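Local coordinates for flagellar protein FliT (Bordetella bronchiseptica, PDB 3H3M) that probably acts as a flagellar export chaperone, binding flagellar proteins such as the filament cap protein before their assembly, at the interface of chains A and B. Numbering follows the deposited sequence. Chains: chain A/B, Flagellar protein FliT.

The interface of chains A and B. Residues chain A 34, 43, 46-47, 91, 95; chain B 92-93, 96.
The guanidinium of B:Arg92 lies with one face against A:Met34. The selenium atom SE of this selenomethionine stands centrally over the guanidinium, 3.6 Å from its plane. The two side chains meet nearly perpendicular. The terminal methyl CE of A:Met34 lies over the same face, about as far from the plane. It sits nearer the NH1 side, 3.7 Å from that nitrogen. The A:Met34 chain bends at its last torsion (chi3 -65°), which turns CE along the guanidinium.

The flat ring system of A:Trp43 meets B:Leu96 through its benzo side. Ring carbon CE3 is 4.1 Å from the methyl CD2 of B:Leu96. The same methyl also touches CB of A:Ala95.

B:Leu96, from helix 71-105, reaches in between helices 43-63 and 72-105 of chain A. Chain A buries 81 Å² of it. Its other methyl, CD1, packs on CG1 of A:Val46. A:Leu47 runs past B:Leu96 in the opposite direction, with its CG 3.9 Å from CB of that leucine. The aliphatic part of B:Arg92 adds to this packing. Its CD lies 4.1 Å from CG1 of A:Val91.

The patch is part of a two-fold symmetric interface between helical chains, and the twin patch has the chains exchanged. No hydrogen bond or salt bridge crosses here. Contact is by apolar packing and by A:Met34 over the arginine. The dimer may or may not be the form present in the cell. B:Asp93 brings its carboxylate beside A:Leu47, a contact and not a bond: OD1 of B:Asp93 lies 3.2 Å from the methyl CD2 of A:Leu47.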
loop_
_atom_site.group_PDB
_atom_site.type_symbol
_atom_site.label_atom_id
_atom_site.label_comp_id
_atom_site.label_asym_id
_atom_site.label_seq_id
_atom_site.Cartn_x
_atom_site.Cartn_y
_atom_site.Cartn_z
HETATM N N MSE A 34 8.280 -3.223 6.797
HETATM C CA MSE A 34 8.191 -1.763 6.646
HETATM C C MSE A 34 7.485 -1.178 7.839
HETATM O O MSE A 34 7.897 -0.143 8.363
HETATM C CB MSE A 34 7.443 -1.326 5.415
HETATM C CG MSE A 34 8.029 -1.801 4.185
HETATM SE SE MSE A 34 7.118 -0.894 2.713
HETATM C CE MSE A 34 5.288 -1.642 2.946
ATOM N N TRP A 43 12.594 6.053 8.959
ATOM C CA TRP A 43 12.022 6.397 7.675
ATOM C C TRP A 43 12.897 5.895 6.554
ATOM O O TRP A 43 12.391 5.346 5.606
ATOM C CB TRP A 43 11.768 7.901 7.624
ATOM C CG TRP A 43 11.059 8.341 8.884
ATOM C CD1 TRP A 43 11.489 9.249 9.804
ATOM C CD2 TRP A 43 9.812 7.834 9.384
ATOM N NE1 TRP A 43 10.575 9.361 10.820
ATOM C CE2 TRP A 43 9.542 8.500 10.590
ATOM C CE3 TRP A 43 8.909 6.893 8.920
ATOM C CZ2 TRP A 43 8.406 8.279 11.323
ATOM C CZ3 TRP A 43 7.800 6.634 9.676
ATOM C CH2 TRP A 43 7.552 7.339 10.870
ATOM N N VAL A 46 12.450 2.233 6.002
ATOM C CA VAL A 46 11.168 1.999 5.327
ATOM C C VAL A 46 11.379 2.189 3.835
ATOM O O VAL A 46 10.970 1.335 3.041
ATOM C CB VAL A 46 10.064 2.951 5.819
ATOM C CG1 VAL A 46 8.867 2.862 4.922
ATOM C CG2 VAL A 46 9.707 2.647 7.275
ATOM N N LEU A 47 12.035 3.300 3.459
ATOM C CA LEU A 47 12.343 3.584 2.053
ATOM C C LEU A 47 13.252 2.530 1.433
ATOM O O LEU A 47 13.109 2.179 0.284
ATOM C CB LEU A 47 13.079 4.914 1.923
ATOM C CG LEU A 47 12.259 6.157 1.599
ATOM C CD1 LEU A 47 13.243 7.320 1.409
ATOM C CD2 LEU A 47 11.311 5.961 0.401
ATOM N N VAL A 91 1.633 2.107 8.031
ATOM C CA VAL A 91 2.870 2.904 7.798
ATOM C C VAL A 91 2.536 4.385 7.608
ATOM O O VAL A 91 3.104 5.271 8.242
ATOM C CB VAL A 91 3.744 2.376 6.559
ATOM C CG1 VAL A 91 4.802 3.406 6.177
ATOM C CG2 VAL A 91 4.476 0.988 6.865
ATOM N N ALA A 95 3.555 7.728 10.059
ATOM C CA ALA A 95 4.468 8.716 9.496
ATOM C C ALA A 95 3.832 10.072 9.265
ATOM O O ALA A 95 4.403 11.129 9.575
ATOM C CB ALA A 95 5.074 8.165 8.151
ATOM N N ARG B 92 4.753 7.007 -0.296
ATOM C CA ARG B 92 5.882 6.834 0.616
ATOM C C ARG B 92 7.128 7.497 0.049
ATOM O O ARG B 92 7.839 8.170 0.758
ATOM C CB ARG B 92 6.178 5.343 0.811
ATOM C CG ARG B 92 5.169 4.603 1.699
ATOM C CD ARG B 92 5.738 3.254 2.159
ATOM N NE ARG B 92 5.991 2.317 1.059
ATOM C CZ ARG B 92 5.125 1.426 0.587
ATOM N NH1 ARG B 92 3.931 1.319 1.104
ATOM N NH2 ARG B 92 5.446 0.631 -0.422
ATOM N N ASP B 93 7.397 7.284 -1.231
ATOM C CA ASP B 93 8.557 7.878 -1.904
ATOM C C ASP B 93 8.580 9.410 -1.928
ATOM O O ASP B 93 9.643 9.990 -1.906
ATOM C CB ASP B 93 8.663 7.322 -3.344
ATOM C CG ASP B 93 9.100 5.842 -3.357
ATOM O OD1 ASP B 93 9.737 5.406 -2.353
ATOM O OD2 ASP B 93 8.814 5.129 -4.345
ATOM N N LEU B 96 8.427 10.304 2.647
ATOM C CA LEU B 96 9.449 9.869 3.599
ATOM C C LEU B 96 10.797 10.570 3.533
ATOM O O LEU B 96 11.434 10.776 4.584
ATOM C CB LEU B 96 9.666 8.358 3.510
ATOM C CG LEU B 96 8.447 7.490 3.855
ATOM C CD1 LEU B 96 8.822 6.032 3.960
ATOM C CD2 LEU B 96 7.881 7.993 5.143
#